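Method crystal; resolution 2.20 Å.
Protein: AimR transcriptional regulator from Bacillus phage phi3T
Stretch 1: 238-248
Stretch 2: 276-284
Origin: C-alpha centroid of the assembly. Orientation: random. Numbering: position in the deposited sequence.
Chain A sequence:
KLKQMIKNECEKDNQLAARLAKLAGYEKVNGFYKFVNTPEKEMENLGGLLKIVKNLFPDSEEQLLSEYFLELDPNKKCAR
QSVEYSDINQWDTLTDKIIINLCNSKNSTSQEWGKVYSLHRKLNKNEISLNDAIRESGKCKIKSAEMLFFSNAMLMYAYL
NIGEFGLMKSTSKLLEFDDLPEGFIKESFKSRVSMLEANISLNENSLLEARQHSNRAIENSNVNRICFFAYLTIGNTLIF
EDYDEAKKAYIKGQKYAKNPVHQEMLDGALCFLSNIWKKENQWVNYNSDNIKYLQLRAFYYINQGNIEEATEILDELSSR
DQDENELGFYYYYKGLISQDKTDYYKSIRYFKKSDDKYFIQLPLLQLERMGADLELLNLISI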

ATOM      1  N   LEU A 238      14.200 -14.695  17.513  1.00 23.20           N
ATOM      2  CA  LEU A 238      15.163 -15.738  17.851  1.00 24.54           C
ATOM      3  C   LEU A 238      14.689 -17.154  17.519  1.00 28.45           C
ATOM      4  O   LEU A 238      15.371 -18.117  17.883  1.00 27.19           O
ATOM      5  CB  LEU A 238      15.523 -15.652  19.333  1.00 25.14           C
ATOM      6  CG  LEU A 238      16.286 -14.405  19.774  1.00 23.62           C
ATOM      7  CD1 LEU A 238      16.306 -14.315  21.292  1.00 20.46           C
ATOM      8  CD2 LEU A 238      17.701 -14.432  19.211  1.00 25.79           C
ATOM      9  N   ILE A 239      13.559 -17.305  16.821  1.00 27.36           N
ATOM     10  CA  ILE A 239      12.926 -18.620  16.682  1.00 26.37           C
ATOM     11  C   ILE A 239      13.852 -19.608  15.979  1.00 31.78           C
ATOM     12  O   ILE A 239      13.996 -20.760  16.410  1.00 25.98           O
ATOM     13  CB  ILE A 239      11.579 -18.491  15.945  1.00 26.09           C
ATOM     14  CG1 ILE A 239      10.529 -17.845  16.851  1.00 18.09           C
ATOM     15  CG2 ILE A 239      11.096 -19.852  15.458  1.00 24.77           C
ATOM     16  CD1 ILE A 239       9.201 -17.605  16.167  1.00 16.87           C
ATOM     17  N   PHE A 240      14.493 -19.185  14.892  1.00 28.76           N
ATOM     18  CA  PHE A 240      15.302 -20.087  14.085  1.00 26.60           C
ATOM     19  C   PHE A 240      16.786 -20.042  14.427  1.00 24.36           C
ATOM     20  O   PHE A 240      17.571 -20.749  13.791  1.00 29.45           O
ATOM     21  CB  PHE A 240      15.105 -19.778  12.598  1.00 25.95           C
ATOM     22  CG  PHE A 240      13.678 -19.875  12.149  1.00 29.48           C
ATOM     23  CD1 PHE A 240      13.126 -21.097  11.803  1.00 32.75           C
ATOM     24  CD2 PHE A 240      12.882 -18.744  12.088  1.00 31.31           C
ATOM     25  CE1 PHE A 240      11.808 -21.190  11.397  1.00 36.64           C
ATOM     26  CE2 PHE A 240      11.565 -18.827  11.681  1.00 36.06           C
ATOM     27  CZ  PHE A 240      11.025 -20.052  11.334  1.00 34.73           C
ATOM     28  N   GLU A 241      17.190 -19.248  15.418  1.00 26.50           N
ATOM     29  CA  GLU A 241      18.599 -19.124  15.782  1.00 33.56           C
ATOM     30  C   GLU A 241      18.971 -19.929  17.021  1.00 29.42           C
ATOM     31  O   GLU A 241      19.953 -20.674  17.002  1.00 30.83           O
ATOM     32  CB  GLU A 241      18.963 -17.651  16.001  1.00 33.57           C
ATOM     33  CG  GLU A 241      18.905 -16.797  14.751  1.00 33.92           C
ATOM     34  CD  GLU A 241      19.358 -15.371  15.001  1.00 41.72           C
ATOM     35  OE1 GLU A 241      19.858 -15.089  16.112  1.00 41.26           O
ATOM     36  OE2 GLU A 241      19.214 -14.533  14.086  1.00 44.22           O
ATOM     37  N   ASP A 242      18.206 -19.792  18.102  1.00 27.17           N
ATOM     38  CA  ASP A 242      18.578 -20.373  19.389  1.00 29.24           C
ATOM     39  C   ASP A 242      17.305 -20.663  20.168  1.00 25.72           C
ATOM     40  O   ASP A 242      16.519 -19.749  20.432  1.00 25.82           O
ATOM     41  CB  ASP A 242      19.490 -19.414  20.168  1.00 25.53           C
ATOM     42  CG  ASP A 242      20.110 -20.051  21.401  1.00 28.69           C
ATOM     43  OD1 ASP A 242      19.457 -20.887  22.055  1.00 30.92           O
ATOM     44  OD2 ASP A 242      21.265 -19.702  21.723  1.00 40.48           O
ATOM     45  N   TYR A 243      17.109 -21.929  20.545  1.00 26.81           N
ATOM     46  CA  TYR A 243      15.910 -22.291  21.295  1.00 23.59           C
ATOM     47  C   TYR A 243      15.914 -21.653  22.677  1.00 24.45           C
ATOM     48  O   TYR A 243      14.924 -21.042  23.092  1.00 20.40           O
ATOM     49  CB  TYR A 243      15.794 -23.812  21.415  1.00 25.09           C
ATOM     50  CG  TYR A 243      14.618 -24.238  22.266  1.00 27.14           C
ATOM     51  CD1 TYR A 243      13.329 -24.238  21.749  1.00 22.61           C
ATOM     52  CD2 TYR A 243      14.790 -24.619  23.591  1.00 24.12           C
ATOM     53  CE1 TYR A 243      12.248 -24.612  22.522  1.00 19.87           C
ATOM     54  CE2 TYR A 243      13.711 -24.996  24.372  1.00 24.62           C
ATOM     55  CZ  TYR A 243      12.444 -24.990  23.831  1.00 22.68           C
ATOM     56  OH  TYR A 243      11.366 -25.362  24.599  1.00 22.02           O
ATOM     57  N   ASP A 244      17.030 -21.777  23.399  1.00 26.39           N
ATOM     58  CA  ASP A 244      17.072 -21.350  24.794  1.00 27.33           C
ATOM     59  C   ASP A 244      16.925 -19.838  24.929  1.00 23.75           C
ATOM     60  O   ASP A 244      16.278 -19.355  25.866  1.00 23.49           O
ATOM     61  CB  ASP A 244      18.374 -21.831  25.432  1.00 27.41           C
ATOM     62  CG  ASP A 244      18.577 -23.326  25.270  1.00 28.27           C
ATOM     63  OD1 ASP A 244      17.907 -24.100  25.982  1.00 25.45           O
ATOM     64  OD2 ASP A 244      19.390 -23.725  24.412  1.00 33.57           O
ATOM     65  N   GLU A 245      17.507 -19.073  24.004  1.00 24.82           N
ATOM     66  CA  GLU A 245      17.407 -17.618  24.092  1.00 26.01           C
ATOM     67  C   GLU A 245      16.013 -17.133  23.712  1.00 22.34           C
ATOM     68  O   GLU A 245      15.458 -16.244  24.373  1.00 28.49           O
ATOM     69  CB  GLU A 245      18.473 -16.964  23.212  1.00 27.58           C
ATOM     70  CG  GLU A 245      19.882 -17.117  23.762  1.00 29.10           C
ATOM     71  CD  GLU A 245      20.023 -16.535  25.157  1.00 36.47           C
ATOM     72  OE1 GLU A 245      19.477 -15.438  25.400  1.00 35.06           O
ATOM     73  OE2 GLU A 245      20.669 -17.179  26.013  1.00 38.42           O
ATOM     74  N   ALA A 246      15.435 -17.700  22.650  1.00 22.65           N
ATOM     75  CA  ALA A 246      14.053 -17.380  22.298  1.00 24.64           C
ATOM     76  C   ALA A 246      13.115 -17.689  23.457  1.00 21.07           C
ATOM     77  O   ALA A 246      12.292 -16.850  23.850  1.00 18.86           O
ATOM     78  CB  ALA A 246      13.635 -18.156  21.048  1.00 22.50           C
ATOM     79  N   LYS A 247      13.240 -18.890  24.026  1.00 18.15           N
ATOM     80  CA  LYS A 247      12.418 -19.264  25.170  1.00 20.52           C
ATOM     81  C   LYS A 247      12.639 -18.316  26.341  1.00 23.06           C
ATOM     82  O   LYS A 247      11.699 -17.998  27.077  1.00 20.57           O
ATOM     83  CB  LYS A 247      12.723 -20.705  25.579  1.00 23.59           C
ATOM     84  CG  LYS A 247      11.924 -21.201  26.771  1.00 20.76           C
ATOM     85  CD  LYS A 247      12.323 -22.623  27.141  1.00 24.40           C
ATOM     86  CE  LYS A 247      11.472 -23.162  28.282  1.00 30.09           C
ATOM     87  NZ  LYS A 247      11.870 -24.541  28.676  1.00 33.72           N
ATOM     88  N   LYS A 248      13.875 -17.841  26.520  1.00 29.69           N
ATOM     89  CA  LYS A 248      14.159 -16.937  27.631  1.00 23.42           C
ATOM     90  C   LYS A 248      13.470 -15.591  27.438  1.00 23.02           C
ATOM     91  O   LYS A 248      12.952 -15.008  28.400  1.00 24.73           O
ATOM     92  CB  LYS A 248      15.670 -16.764  27.788  1.00 29.77           C
ATOM     93  CG  LYS A 248      16.090 -16.202  29.137  1.00 35.66           C
ATOM     94  CD  LYS A 248      17.555 -16.505  29.436  1.00 44.55           C
ATOM     95  CE  LYS A 248      18.478 -15.827  28.442  1.00 38.14           C
ATOM     96  NZ  LYS A 248      19.917 -16.070  28.751  1.00 53.53           N
ATOM     97  N   ILE A 276       9.009 -26.450  16.827  1.00 23.09           N
ATOM     98  CA  ILE A 276      10.059 -26.227  15.836  1.00 19.53           C
ATOM     99  C   ILE A 276      11.325 -26.977  16.227  1.00 21.92           C
ATOM    100  O   ILE A 276      11.942 -27.664  15.404  1.00 20.41           O
ATOM    101  CB  ILE A 276      10.327 -24.720  15.670  1.00 21.18           C
ATOM    102  CG1 ILE A 276       9.227 -24.067  14.838  1.00 20.39           C
ATOM    103  CG2 ILE A 276      11.693 -24.472  15.035  1.00 18.36           C
ATOM    104  CD1 ILE A 276       9.134 -24.619  13.443  1.00 22.71           C
ATOM    105  N   TRP A 277      11.729 -26.860  17.488  1.00 24.24           N
ATOM    106  CA  TRP A 277      12.973 -27.470  17.936  1.00 23.57           C
ATOM    107  C   TRP A 277      12.777 -28.861  18.524  1.00 26.59           C
ATOM    108  O   TRP A 277      13.749 -29.452  19.009  1.00 21.65           O
ATOM    109  CB  TRP A 277      13.662 -26.559  18.952  1.00 21.55           C
ATOM    110  CG  TRP A 277      14.121 -25.274  18.341  1.00 23.63           C
ATOM    111  CD1 TRP A 277      13.371 -24.157  18.122  1.00 21.42           C
ATOM    112  CD2 TRP A 277      15.436 -24.977  17.859  1.00 23.89           C
ATOM    113  NE1 TRP A 277      14.137 -23.178  17.538  1.00 24.79           N
ATOM    114  CE2 TRP A 277      15.409 -23.657  17.364  1.00 28.91           C
ATOM    115  CE3 TRP A 277      16.632 -25.697  17.798  1.00 28.47           C
ATOM    116  CZ2 TRP A 277      16.534 -23.042  16.816  1.00 22.01           C
ATOM    117  CZ3 TRP A 277      17.750 -25.083  17.254  1.00 29.38           C
ATOM    118  CH2 TRP A 277      17.691 -23.771  16.769  1.00 27.29           C
ATOM    119  N   LYS A 278      11.557 -29.395  18.473  1.00 25.19           N
ATOM    120  CA  LYS A 278      11.226 -30.703  19.035  1.00 27.11           C
ATOM    121  C   LYS A 278      11.721 -30.816  20.475  1.00 27.61           C
ATOM    122  O   LYS A 278      12.382 -31.780  20.866  1.00 30.97           O
ATOM    123  CB  LYS A 278      11.768 -31.828  18.153  1.00 32.28           C
ATOM    124  CG  LYS A 278      11.186 -31.777  16.744  1.00 34.20           C
ATOM    125  CD  LYS A 278      11.651 -32.919  15.860  1.00 44.18           C
ATOM    126  CE  LYS A 278      11.162 -32.710  14.430  1.00 49.87           C
ATOM    127  NZ  LYS A 278      11.600 -33.787  13.502  1.00 59.51           N
ATOM    128  N   LYS A 279      11.395 -29.797  21.265  1.00 23.21           N
ATOM    129  CA  LYS A 279      11.669 -29.768  22.691  1.00 20.46           C
ATOM    130  C   LYS A 279      10.395 -30.069  23.475  1.00 27.81           C
ATOM    131  O   LYS A 279       9.294 -30.142  22.921  1.00 27.91           O
ATOM    132  CB  LYS A 279      12.239 -28.407  23.097  1.00 26.87           C
ATOM    133  CG  LYS A 279      13.494 -28.018  22.336  1.00 25.23           C
ATOM    134  CD  LYS A 279      14.671 -28.888  22.737  1.00 25.39           C
ATOM    135  CE  LYS A 279      15.871 -28.631  21.847  1.00 26.89           C
ATOM    136  NZ  LYS A 279      17.048 -29.424  22.280  1.00 37.66           N
ATOM    137  N   GLU A 280      10.558 -30.239  24.786  1.00 27.61           N
ATOM    138  CA  GLU A 280       9.428 -30.552  25.652  1.00 30.14           C
ATOM    139  C   GLU A 280       8.387 -29.440  25.586  1.00 29.21           C
ATOM    140  O   GLU A 280       8.670 -28.286  25.920  1.00 29.49           O
ATOM    141  CB  GLU A 280       9.914 -30.757  27.086  1.00 31.95           C
ATOM    142  CG  GLU A 280       8.826 -31.153  28.068  1.00 50.32           C
ATOM    143  CD  GLU A 280       9.384 -31.540  29.425  1.00 54.48           C
ATOM    144  OE1 GLU A 280      10.379 -32.295  29.469  1.00 58.19           O
ATOM    145  OE2 GLU A 280       8.831 -31.083  30.449  1.00 54.34           O
ATOM    146  N   ASN A 281       7.182 -29.791  25.144  1.00 30.79           N
ATOM    147  CA  ASN A 281       6.113 -28.833  24.884  1.00 28.69           C
ATOM    148  C   ASN A 281       5.093 -28.914  26.014  1.00 31.03           C
ATOM    149  O   ASN A 281       4.335 -29.886  26.106  1.00 24.61           O
ATOM    150  CB  ASN A 281       5.457 -29.114  23.533  1.00 26.45           C
ATOM    151  CG  ASN A 281       4.578 -27.972  23.057  1.00 26.02           C
ATOM    152  OD1 ASN A 281       4.120 -27.145  23.846  1.00 22.60           O
ATOM    153  ND2 ASN A 281       4.342 -27.919  21.751  1.00 25.42           N
ATOM    154  N   GLN A 282       5.069 -27.890  26.861  1.00 29.15           N
ATOM    155  CA  GLN A 282       4.085 -27.780  27.927  1.00 29.40           C
ATOM    156  C   GLN A 282       2.926 -26.864  27.570  1.00 26.89           C
ATOM    157  O   GLN A 282       2.031 -26.674  28.397  1.00 29.32           O
ATOM    158  CB  GLN A 282       4.744 -27.263  29.208  1.00 30.64           C
ATOM    159  CG  GLN A 282       5.951 -28.048  29.665  1.00 37.93           C
ATOM    160  CD  GLN A 282       6.639 -27.387  30.838  1.00 46.56           C
ATOM    161  OE1 GLN A 282       6.516 -26.178  31.042  1.00 50.63           O
ATOM    162  NE2 GLN A 282       7.361 -28.176  31.625  1.00 52.92           N
ATOM    163  N   TRP A 283       2.914 -26.297  26.362  1.00 21.29           N
ATOM    164  CA  TRP A 283       2.023 -25.189  26.038  1.00 24.41           C
ATOM    165  C   TRP A 283       1.014 -25.535  24.951  1.00 22.59           C
ATOM    166  O   TRP A 283       0.430 -24.632  24.346  1.00 22.01           O
ATOM    167  CB  TRP A 283       2.848 -23.967  25.637  1.00 20.94           C
ATOM    168  CG  TRP A 283       3.868 -23.607  26.668  1.00 20.97           C
ATOM    169  CD1 TRP A 283       3.679 -22.828  27.771  1.00 18.87           C
ATOM    170  CD2 TRP A 283       5.231 -24.034  26.706  1.00 21.80           C
ATOM    171  NE1 TRP A 283       4.843 -22.740  28.492  1.00 24.20           N
ATOM    172  CE2 TRP A 283       5.814 -23.470  27.856  1.00 28.40           C
ATOM    173  CE3 TRP A 283       6.019 -24.837  25.875  1.00 25.20           C
ATOM    174  CZ2 TRP A 283       7.149 -23.680  28.197  1.00 22.60           C
ATOM    175  CZ3 TRP A 283       7.342 -25.044  26.214  1.00 22.72           C
ATOM    176  CH2 TRP A 283       7.894 -24.469  27.364  1.00 24.15           C
ATOM    177  N   VAL A 284       0.798 -26.824  24.688  1.00 23.06           N
ATOM    178  CA  VAL A 284      -0.242 -27.228  23.751  1.00 25.48           C
ATOM    179  C   VAL A 284      -1.592 -26.778  24.290  1.00 22.46           C
ATOM    180  O   VAL A 284      -1.952 -27.074  25.435  1.00 23.95           O
ATOM    181  CB  VAL A 284      -0.212 -28.747  23.527  1.00 24.59           C
ATOM    182  CG1 VAL A 284      -1.309 -29.162  22.556  1.00 24.30           C
ATOM    183  CG2 VAL A 284       1.154 -29.182  23.023  1.00 27.14           C
TER

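Two segments far apart in sequence meet here, each at a change in backbone course. In the first, L238 leaves one helix, a short turn follows, and a new helix runs on from Y243. In the second, a helix arrives at I276, K278 leaves helical geometry with positive phi, and an irregular segment continues to V284. The backbones stay well apart: the CA atoms of Y243 and W277 are 6.8 Å from each other, those of I239 and I276 8.2 Å. Side chains, two aromatic ones above all, fill the gap, and the contact buries 449 Å² counted over both sides.

One hydrogen bond joins the stretches. The indole NE1 of W277 donates to the carbonyl O of I239 at 2.7 Å, with an N-H...O angle of 152°, so the bond is short and reasonably straight. Because the acceptor lies near the indole plane, where the N-H group points, a polar bond and apolar packing can share one side chain. The link reads the shape of the turn rather than the identity of a side chain, since its acceptor is main chain. The six-membered part of the indole then follows the same backbone: W277 CZ2 is 3.8 Å from F240 C and W277 CH2 is 3.8 Å from E241 O, both at van der Waals range. F240 and E241 contribute here through main-chain atoms, their CA-to-CB bonds pointing away.

The turn has its own internal supports. D242 occupies the N-cap of the new helix, where its OD1 accepts weak bonds from D244 N at 2.9 Å and E245 N at 3.3 Å, meeting amides that have no earlier helical carbonyl to bind. The next residue, Y243, points its CA-to-CB bond toward the partner stretch.

Carbon-to-ring contacts do much of the remaining work. Y243 CB sits over the face of the W277 five-membered ring, 3.8 Å from its centroid and 14° off the normal. The two rings themselves meet obliquely, with planes at 56°, and Y243 CD1 comes within 3.6 Å of W277 CD1. Y243 in turn receives K279, whose CG lies 3.5 Å from the centroid of the Y243 ring and only 9° off its normal. Here the lysine serves as a hydrocarbon: its methylenes cover the aromatic face, while the m rotamers at chi1 and chi2 precede an extended end that leads away with its charge.

A looser apolar contact extends the packing one helical turn beyond Y243. K247, with all four chi angles t, brings its CE to 3.9 Å from W283 CH2. Behind this ring, W283 N donates to N281 OD1 at 2.9 Å, a local bond that ties the loop carrying the tryptophan.

The rules are economical: one directional bond to a turn carbonyl, an aromatic pair beside it, and lysine methylenes against aromatic rings at two places.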